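PDB 7JLZ: 16S rRNA methylase from Uncultured bacterium, which probably methylates N1 of adenine 1408 in the 16S rRNA of the 30S ribosomal subunit, a modification linked to aminoglycoside resistance. Local coordinates for residues A[49-54]-A[73-78]; A[26-31]-A[94-99]; A[175-180]-A[203-208]. One frame throughout, in Å; residues are numbered along the deposited sequence.

Contact 1. Residues A[49-54]-A[73-78]; sequences TLFIGI and ITNAIY
Three backbone hydrogen bonds join strand 49-54 to strand 76-78 and its lead-in. F51 N gives a nearly straight bond to N75 O (2.8 Å, 177° at the hydrogen), in the plane of that carbonyl. I77 N bonds F51 O at 3.0 Å, and G53 N bonds I77 O at 2.9 Å, both nearly along the C=O axes. F51 bonds N75 and I77, astride A76, and I77 bonds F51 and G53, astride I52: the parallel ladder of a beta-alpha-beta crossover. Helix 58-70 is the connection, and Y78 packs on it and bonds S68 through its hydroxyl.

One side chain extends the ladder. N75 has CG between the backbone N and the carbonyl carbon (chi1 59°), which brings ND2 to T49 O at 2.9 Å, close to the amide plane. ND2 also bonds A43 O of helix 37-45, so two carbonyls fix the amide.

Apolar contact lies on the face of I52 and I77. The two point the same way, and in one of the two conformers of I77 its CG2 presses against I52 CG1 at 3.4 Å, tighter than usual for carbons. L50 CD1 approaches I77 CG2 more loosely, at 4.4 Å, and also lies beside the N75 carbonyl.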
loop_
_atom_site.group_PDB
_atom_site.type_symbol
_atom_site.label_atom_id
_atom_site.label_comp_id
_atom_site.label_asym_id
_atom_site.label_seq_id
_atom_site.Cartn_x
_atom_site.Cartn_y
_atom_site.Cartn_z
ATOM N N THR A 49 -13.148 -7.909 -4.354
ATOM C CA THR A 49 -12.441 -6.674 -4.052
ATOM C C THR A 49 -11.588 -6.265 -5.246
ATOM O O THR A 49 -10.942 -7.107 -5.876
ATOM C CB THR A 49 -11.563 -6.853 -2.803
ATOM O OG1 THR A 49 -12.399 -7.142 -1.668
ATOM C CG2 THR A 49 -10.750 -5.609 -2.528
ATOM N N LEU A 50 -11.592 -4.973 -5.567
ATOM C CA LEU A 50 -10.695 -4.441 -6.587
ATOM C C LEU A 50 -9.394 -4.008 -5.919
ATOM O O LEU A 50 -9.410 -3.197 -4.985
ATOM C CB LEU A 50 -11.345 -3.268 -7.322
ATOM C CG LEU A 50 -10.490 -2.564 -8.383
ATOM C CD1 LEU A 50 -10.166 -3.485 -9.546
ATOM C CD2 LEU A 50 -11.220 -1.302 -8.876
ATOM N N PHE A 51 -8.271 -4.537 -6.391
ATOM C CA PHE A 51 -6.964 -4.180 -5.855
ATOM C C PHE A 51 -6.211 -3.320 -6.859
ATOM O O PHE A 51 -6.066 -3.701 -8.027
ATOM C CB PHE A 51 -6.146 -5.434 -5.510
ATOM C CG PHE A 51 -6.762 -6.265 -4.410
ATOM C CD1 PHE A 51 -7.730 -7.211 -4.703
ATOM C CD2 PHE A 51 -6.388 -6.081 -3.083
ATOM C CE1 PHE A 51 -8.316 -7.965 -3.700
ATOM C CE2 PHE A 51 -6.974 -6.848 -2.069
ATOM C CZ PHE A 51 -7.940 -7.784 -2.383
ATOM N N ILE A 52 -5.696 -2.184 -6.393
ATOM C CA ILE A 52 -5.033 -1.207 -7.243
ATOM C C ILE A 52 -3.621 -0.991 -6.728
ATOM O O ILE A 52 -3.442 -0.458 -5.629
ATOM C CB ILE A 52 -5.790 0.129 -7.257
ATOM C CG1 ILE A 52 -7.250 -0.122 -7.630
ATOM C CG2 ILE A 52 -5.088 1.102 -8.186
ATOM C CD1 ILE A 52 -8.119 1.153 -7.658
ATOM N N GLY A 53 -2.621 -1.355 -7.528
ATOM C CA GLY A 53 -1.232 -1.054 -7.206
ATOM C C GLY A 53 -0.783 0.221 -7.898
ATOM O O GLY A 53 -1.100 0.443 -9.067
ATOM N N ILE A 54 -0.025 1.055 -7.177
ATOM C CA ILE A 54 0.488 2.316 -7.717
ATOM C C ILE A 54 1.991 2.398 -7.479
ATOM O O ILE A 54 2.438 2.381 -6.326
ATOM C CB ILE A 54 -0.212 3.529 -7.083
ATOM C CG1 ILE A 54 -1.732 3.342 -7.144
ATOM C CG2 ILE A 54 0.198 4.819 -7.802
ATOM C CD1 ILE A 54 -2.507 4.453 -6.411
ATOM N N ILE A 73 -7.209 -12.000 -14.373
ATOM C CA ILE A 73 -7.389 -11.516 -12.991
ATOM C C ILE A 73 -7.856 -10.071 -13.122
ATOM O O ILE A 73 -7.092 -9.113 -12.999
ATOM C CB ILE A 73 -6.112 -11.653 -12.157
ATOM C CG1 ILE A 73 -5.529 -13.065 -12.270
ATOM C CG2 ILE A 73 -6.382 -11.292 -10.703
ATOM C CD1 ILE A 73 -6.438 -14.150 -11.758
ATOM N N THR A 74 -9.157 -9.910 -13.378
ATOM C CA THR A 74 -9.697 -8.615 -13.771
ATOM C C THR A 74 -9.860 -7.647 -12.604
ATOM O O THR A 74 -10.087 -6.455 -12.840
ATOM C CB THR A 74 -11.039 -8.805 -14.482
ATOM O OG1 THR A 74 -11.860 -9.700 -13.725
ATOM C CG2 THR A 74 -10.825 -9.387 -15.875
ATOM N N ASN A 75 -9.746 -8.119 -11.363
ATOM C CA ASN A 75 -9.830 -7.246 -10.202
ATOM C C ASN A 75 -8.459 -6.800 -9.711
ATOM O O ASN A 75 -8.327 -6.381 -8.553
ATOM C CB ASN A 75 -10.608 -7.929 -9.076
ATOM C CG ASN A 75 -9.973 -9.235 -8.626
ATOM O OD1 ASN A 75 -9.399 -9.982 -9.426
ATOM N ND2 ASN A 75 -10.083 -9.521 -7.335
ATOM N N ALA A 76 -7.441 -6.887 -10.565
ATOM C CA ALA A 76 -6.116 -6.344 -10.289
ATOM C C ALA A 76 -5.813 -5.301 -11.356
ATOM O O ALA A 76 -5.879 -5.601 -12.550
ATOM C CB ALA A 76 -5.054 -7.447 -10.282
ATOM N N ILE A 77 -5.506 -4.078 -10.930
ATOM C CA ILE A 77 -5.141 -3.018 -11.856
ATOM C C ILE A 77 -3.894 -2.319 -11.330
ATOM O O ILE A 77 -3.667 -2.240 -10.116
ATOM C CB ILE A 77 -6.313 -2.034 -12.071
ATOM C CG1 ILE A 77 -6.016 -1.077 -13.223
ATOM C CG2 ILE A 77 -6.625 -1.278 -10.805
ATOM C CD1 ILE A 77 -7.106 -0.064 -13.440
ATOM N N TYR A 78 -3.063 -1.839 -12.263
ATOM C CA TYR A 78 -1.741 -1.307 -11.961
ATOM C C TYR A 78 -1.575 0.056 -12.611
ATOM O O TYR A 78 -1.776 0.192 -13.820
ATOM C CB TYR A 78 -0.645 -2.268 -12.457
ATOM C CG TYR A 78 -0.801 -3.662 -11.887
ATOM C CD1 TYR A 78 -1.666 -4.591 -12.479
ATOM C CD2 TYR A 78 -0.098 -4.048 -10.753
ATOM C CE1 TYR A 78 -1.829 -5.858 -11.945
ATOM C CE2 TYR A 78 -0.242 -5.328 -10.219
ATOM C CZ TYR A 78 -1.112 -6.224 -10.822
ATOM O OH TYR A 78 -1.271 -7.491 -10.303
#

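Contact 2. Residues A[26-31]-A[94-99]; sequences KVEVDL and ADKLTI
Two parallel strands at the middle of the Rossmann-like methyltransferase sheet meet here, 26-31 and 96-99. V29 N bonds K96 O, T98 N bonds V29 O, and L31 N bonds T98 O at 2.8 Å, almost straight at 176°. At the start of the ladder V27 O takes K96 N at 3.2 Å and a weak bond from D95 N. The D95 carboxylate reaches back to the other strand, and D95 OD2 accepts V27 N at 2.8 Å through its anti lone pair.

On the face of V29 and L31 the contact is apolar. L97 CG is anti to its backbone N (chi1 174°). L97 CD1 then lies 3.8 Å from V29 CG1 and also meets L31 CG. A94 CB touches V29 CG2. Helix 120-124 packs on A94, L97 and I99.

The other face is polar. E28 and K96 run extended side by side, and E28 OE1 lies 3.4 Å from K96 CD. One water donates to E28 OE2, accepts from K96 NZ and bonds T98 OG1. K96 NZ also forms a salt bridge with E132. E28 OE2 and D30 OD1 are only 2.6 Å apart, so one of these buried acids probably carries a proton.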
loop_
_atom_site.group_PDB
_atom_site.type_symbol
_atom_site.label_atom_id
_atom_site.label_comp_id
_atom_site.label_asym_id
_atom_site.label_seq_id
_atom_site.Cartn_x
_atom_site.Cartn_y
_atom_site.Cartn_z
ATOM N N LYS A 26 -15.801 -3.572 -2.500
ATOM C CA LYS A 26 -14.638 -3.061 -1.786
ATOM C C LYS A 26 -13.554 -2.704 -2.785
ATOM O O LYS A 26 -13.333 -3.433 -3.758
ATOM C CB LYS A 26 -14.036 -4.081 -0.808
ATOM C CG LYS A 26 -14.915 -4.596 0.311
ATOM C CD LYS A 26 -14.081 -5.592 1.137
ATOM C CE LYS A 26 -14.834 -6.162 2.337
ATOM N NZ LYS A 26 -15.841 -7.187 1.949
ATOM N N VAL A 27 -12.851 -1.606 -2.517
ATOM C CA VAL A 27 -11.685 -1.191 -3.286
ATOM C C VAL A 27 -10.510 -1.082 -2.326
ATOM O O VAL A 27 -10.651 -0.533 -1.227
ATOM C CB VAL A 27 -11.927 0.141 -4.017
ATOM C CG1 VAL A 27 -10.657 0.623 -4.710
ATOM C CG2 VAL A 27 -13.071 -0.002 -5.013
ATOM N N GLU A 28 -9.369 -1.641 -2.724
ATOM C CA GLU A 28 -8.145 -1.559 -1.945
ATOM C C GLU A 28 -7.036 -0.973 -2.807
ATOM O O GLU A 28 -6.837 -1.399 -3.950
ATOM C CB GLU A 28 -7.725 -2.936 -1.410
ATOM C CG GLU A 28 -6.375 -2.878 -0.689
ATOM C CD GLU A 28 -6.054 -4.152 0.067
ATOM O OE1 GLU A 28 -6.994 -4.811 0.550
ATOM O OE2 GLU A 28 -4.844 -4.485 0.170
ATOM N N VAL A 29 -6.326 0.014 -2.269
ATOM C CA VAL A 29 -5.174 0.614 -2.934
ATOM C C VAL A 29 -3.923 0.137 -2.214
ATOM O O VAL A 29 -3.853 0.215 -0.982
ATOM C CB VAL A 29 -5.263 2.151 -2.935
ATOM C CG1 VAL A 29 -3.962 2.768 -3.423
ATOM C CG2 VAL A 29 -6.482 2.598 -3.780
ATOM N N ASP A 30 -2.931 -0.318 -2.979
ATOM C CA ASP A 30 -1.725 -0.957 -2.444
ATOM C C ASP A 30 -0.489 -0.192 -2.901
ATOM O O ASP A 30 -0.205 -0.129 -4.102
ATOM C CB ASP A 30 -1.651 -2.412 -2.907
ATOM C CG ASP A 30 -2.776 -3.233 -2.361
ATOM O OD1 ASP A 30 -2.983 -3.168 -1.137
ATOM O OD2 ASP A 30 -3.473 -3.912 -3.138
ATOM N N LEU A 31 0.256 0.365 -1.948
ATOM C CA LEU A 31 1.448 1.146 -2.231
ATOM C C LEU A 31 2.665 0.425 -1.688
ATOM O O LEU A 31 2.596 -0.189 -0.621
ATOM C CB LEU A 31 1.378 2.529 -1.579
ATOM C CG LEU A 31 0.092 3.309 -1.786
ATOM C CD1 LEU A 31 0.211 4.654 -1.087
ATOM C CD2 LEU A 31 -0.134 3.466 -3.280
ATOM N N ALA A 94 -10.736 4.477 -1.743
ATOM C CA ALA A 94 -10.260 3.236 -1.142
ATOM C C ALA A 94 -11.004 2.909 0.148
ATOM O O ALA A 94 -11.035 3.721 1.076
ATOM C CB ALA A 94 -8.764 3.312 -0.852
ATOM N N ASP A 95 -11.566 1.701 0.210
ATOM C CA ASP A 95 -12.035 1.165 1.483
ATOM C C ASP A 95 -10.868 0.716 2.351
ATOM O O ASP A 95 -10.966 0.723 3.588
ATOM C CB ASP A 95 -12.991 -0.001 1.237
ATOM C CG ASP A 95 -14.216 0.410 0.442
ATOM O OD1 ASP A 95 -15.065 1.150 0.994
ATOM O OD2 ASP A 95 -14.316 0.011 -0.739
ATOM N N LYS A 96 -9.767 0.315 1.725
ATOM C CA LYS A 96 -8.560 -0.056 2.448
ATOM C C LYS A 96 -7.351 0.439 1.677
ATOM O O LYS A 96 -7.307 0.341 0.451
ATOM C CB LYS A 96 -8.451 -1.564 2.667
ATOM C CG LYS A 96 -7.236 -1.927 3.527
ATOM C CD LYS A 96 -7.017 -3.415 3.684
ATOM C CE LYS A 96 -5.839 -3.665 4.623
ATOM N NZ LYS A 96 -5.551 -5.114 4.795
ATOM N N LEU A 97 -6.373 0.961 2.416
ATOM C CA LEU A 97 -5.105 1.433 1.878
ATOM C C LEU A 97 -4.009 0.668 2.597
ATOM O O LEU A 97 -3.892 0.762 3.821
ATOM C CB LEU A 97 -4.933 2.939 2.097
ATOM C CG LEU A 97 -3.589 3.542 1.709
ATOM C CD1 LEU A 97 -3.301 3.355 0.227
ATOM C CD2 LEU A 97 -3.585 5.034 2.077
ATOM N N THR A 98 -3.228 -0.098 1.851
ATOM C CA THR A 98 -2.093 -0.815 2.423
ATOM C C THR A 98 -0.803 -0.182 1.919
ATOM O O THR A 98 -0.628 0.018 0.711
ATOM C CB THR A 98 -2.170 -2.309 2.094
ATOM O OG1 THR A 98 -3.361 -2.845 2.692
ATOM C CG2 THR A 98 -0.943 -3.078 2.653
ATOM N N ILE A 99 0.089 0.155 2.856
ATOM C CA ILE A 99 1.320 0.867 2.565
ATOM C C ILE A 99 2.473 0.001 3.059
ATOM O O ILE A 99 2.669 -0.136 4.270
ATOM C CB ILE A 99 1.367 2.246 3.233
ATOM C CG1 ILE A 99 0.125 3.082 2.882
ATOM C CG2 ILE A 99 2.626 2.969 2.806
ATOM C CD1 ILE A 99 0.021 4.373 3.685
HETATM O O HOH W 1 -4.150 -5.482 2.370
#

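Contact 3. Residues A[175-180]-A[203-208]; sequences TEFGSL and PLYQLK
An antiparallel pair, strands 175-179 and 205-208, forms one border of the methyltransferase sheet, with 172-179 as the outermost strand. Its start is a classic beta bulge. T175 and E176 both face K208, and K208 O accepts T175 N at 2.8 Å and E176 N at 3.3 Å. Both donors stand above the carbonyl plane. K208 N bonds E176 O within the bulge. Beyond it the pairing is regular: G178 and Q206 exchange two bonds, and L180 N bonds L204 O.

On the face of F177 and L207, the phenyl ring lies along the neighbouring strand and comes between Y205 and L207. F177 CG is anti to its backbone N (chi1 167°). L207 CG meets the edge of the F177 ring at F177 CD1, 3.7 Å away and in plane. The tip of the ring, F177 CZ, reaches Y205 CD1 at 3.6 Å. The F177 and Y205 rings are near parallel, at 16°, but slid so far that they barely overlap. L151 and L154 also pack on F177.

The other face carries E176, Q206 and K208. The E176 and K208 chains run side by side, their carbons meeting near CB and again near CD. At the far end L180 is the bump. It points toward the other strand and fits between L204 and Q206. One L180 methyl, CD2, meets CB and CD1 of L204. Q206 stays extended past CG, and L180 crosses it at about a right angle, with L180 CD1 3.5 Å from Q206 CB.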
loop_
_atom_site.group_PDB
_atom_site.type_symbol
_atom_site.label_atom_id
_atom_site.label_comp_id
_atom_site.label_asym_id
_atom_site.label_seq_id
_atom_site.Cartn_x
_atom_site.Cartn_y
_atom_site.Cartn_z
ATOM N N THR A 175 -5.435 1.022 15.572
ATOM C CA THR A 175 -6.359 0.011 16.053
ATOM C C THR A 175 -5.725 -1.359 16.241
ATOM O O THR A 175 -6.247 -2.152 17.031
ATOM C CB THR A 175 -7.556 -0.139 15.099
ATOM O OG1 THR A 175 -7.114 -0.631 13.830
ATOM C CG2 THR A 175 -8.274 1.198 14.906
ATOM N N GLU A 176 -4.633 -1.660 15.543
ATOM C CA GLU A 176 -3.993 -2.961 15.650
ATOM C C GLU A 176 -2.497 -2.797 15.456
ATOM O O GLU A 176 -2.041 -1.953 14.669
ATOM C CB GLU A 176 -4.522 -3.955 14.615
ATOM C CG GLU A 176 -5.974 -4.346 14.762
ATOM C CD GLU A 176 -6.307 -5.594 13.972
ATOM O OE1 GLU A 176 -5.373 -6.358 13.656
ATOM O OE2 GLU A 176 -7.500 -5.812 13.671
ATOM N N PHE A 177 -1.738 -3.646 16.148
ATOM C CA PHE A 177 -0.297 -3.730 15.963
ATOM C C PHE A 177 0.104 -5.184 16.108
ATOM O O PHE A 177 -0.402 -5.871 16.993
ATOM C CB PHE A 177 0.466 -2.887 16.995
ATOM C CG PHE A 177 1.944 -3.176 17.050
ATOM C CD1 PHE A 177 2.824 -2.514 16.218
ATOM C CD2 PHE A 177 2.451 -4.106 17.952
ATOM C CE1 PHE A 177 4.182 -2.782 16.269
ATOM C CE2 PHE A 177 3.805 -4.376 18.005
ATOM C CZ PHE A 177 4.668 -3.708 17.162
ATOM N N GLY A 178 1.026 -5.649 15.277
ATOM C CA GLY A 178 1.527 -7.000 15.490
ATOM C C GLY A 178 2.666 -7.339 14.554
ATOM O O GLY A 178 3.010 -6.582 13.643
ATOM N N SER A 179 3.260 -8.499 14.807
ATOM C CA SER A 179 4.323 -8.995 13.943
ATOM C C SER A 179 3.746 -9.643 12.691
ATOM O O SER A 179 2.668 -10.238 12.713
ATOM C CB SER A 179 5.188 -10.023 14.684
ATOM O OG SER A 179 5.745 -9.483 15.866
ATOM N N LEU A 180 4.495 -9.542 11.596
ATOM C CA LEU A 180 4.181 -10.290 10.388
ATOM C C LEU A 180 4.734 -11.707 10.496
ATOM O O LEU A 180 5.825 -11.920 11.032
ATOM C CB LEU A 180 4.778 -9.592 9.165
ATOM C CG LEU A 180 3.866 -9.174 8.009
ATOM C CD1 LEU A 180 2.839 -8.175 8.471
ATOM C CD2 LEU A 180 4.686 -8.596 6.856
ATOM N N PRO A 203 12.784 -8.353 11.736
ATOM C CA PRO A 203 11.345 -8.478 11.969
ATOM C C PRO A 203 10.561 -7.487 11.130
ATOM O O PRO A 203 11.035 -6.398 10.799
ATOM C CB PRO A 203 11.210 -8.171 13.460
ATOM C CG PRO A 203 12.270 -7.154 13.696
ATOM C CD PRO A 203 13.408 -7.452 12.724
ATOM N N LEU A 204 9.346 -7.890 10.775
ATOM C CA LEU A 204 8.413 -7.023 10.070
ATOM C C LEU A 204 7.154 -6.852 10.910
ATOM O O LEU A 204 6.736 -7.774 11.620
ATOM C CB LEU A 204 8.058 -7.579 8.686
ATOM C CG LEU A 204 9.192 -7.623 7.649
ATOM C CD1 LEU A 204 8.670 -8.132 6.314
ATOM C CD2 LEU A 204 9.851 -6.248 7.476
ATOM N N TYR A 205 6.550 -5.670 10.816
ATOM C CA TYR A 205 5.413 -5.310 11.644
ATOM C C TYR A 205 4.274 -4.816 10.771
ATOM O O TYR A 205 4.493 -4.248 9.697
ATOM C CB TYR A 205 5.772 -4.223 12.661
ATOM C CG TYR A 205 6.929 -4.629 13.541
ATOM C CD1 TYR A 205 6.723 -5.403 14.673
ATOM C CD2 TYR A 205 8.232 -4.262 13.219
ATOM C CE1 TYR A 205 7.785 -5.784 15.472
ATOM C CE2 TYR A 205 9.290 -4.636 14.004
ATOM C CZ TYR A 205 9.063 -5.393 15.132
ATOM O OH TYR A 205 10.127 -5.762 15.918
ATOM N N GLN A 206 3.066 -5.063 11.253
ATOM C CA GLN A 206 1.820 -4.648 10.621
ATOM C C GLN A 206 1.076 -3.748 11.596
ATOM O O GLN A 206 0.879 -4.119 12.749
ATOM C CB GLN A 206 0.984 -5.885 10.300
ATOM C CG GLN A 206 -0.195 -5.688 9.383
ATOM C CD GLN A 206 -0.944 -6.993 9.177
ATOM O OE1 GLN A 206 -1.444 -7.585 10.135
ATOM N NE2 GLN A 206 -1.002 -7.462 7.933
ATOM N N LEU A 207 0.653 -2.580 11.132
ATOM C CA LEU A 207 -0.095 -1.642 11.955
ATOM C C LEU A 207 -1.345 -1.274 11.181
ATOM O O LEU A 207 -1.264 -1.022 9.976
ATOM C CB LEU A 207 0.723 -0.374 12.262
ATOM C CG LEU A 207 1.897 -0.442 13.242
ATOM C CD1 LEU A 207 3.079 -1.216 12.657
ATOM C CD2 LEU A 207 2.330 0.953 13.649
ATOM N N LYS A 208 -2.497 -1.271 11.854
ATOM C CA LYS A 208 -3.755 -0.890 11.224
ATOM C C LYS A 208 -4.318 0.341 11.910
ATOM O O LYS A 208 -4.158 0.525 13.118
ATOM C CB LYS A 208 -4.792 -2.020 11.273
ATOM C CG LYS A 208 -4.314 -3.244 10.481
ATOM C CD LYS A 208 -5.374 -4.324 10.368
ATOM C CE LYS A 208 -4.855 -5.488 9.522
ATOM N NZ LYS A 208 -5.799 -6.645 9.487
#

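Overall arrangement
Counting from the N terminus, 26-31 is the first of the contact segments. Strand 49-54 follows, and contact 1 closes a short loop through helix 58-70 when 73-78 returns. The chain then passes to 94-99, where contact 2 closes. Contact 1 is therefore nested inside contact 2. The two touch directly, since strands 49-55 and 26-31 are sheet neighbours with probable backbone bonds from D30 N to I52 O and from E28 N to L50 O. Contact 3 opens and closes later, in series. Its centre lies about 17 Å from that of contact 2, with strand 129-135 between strands 94-100 and 205-211. Contacts 1 and 3 hold the two borders of the seven-stranded sheet.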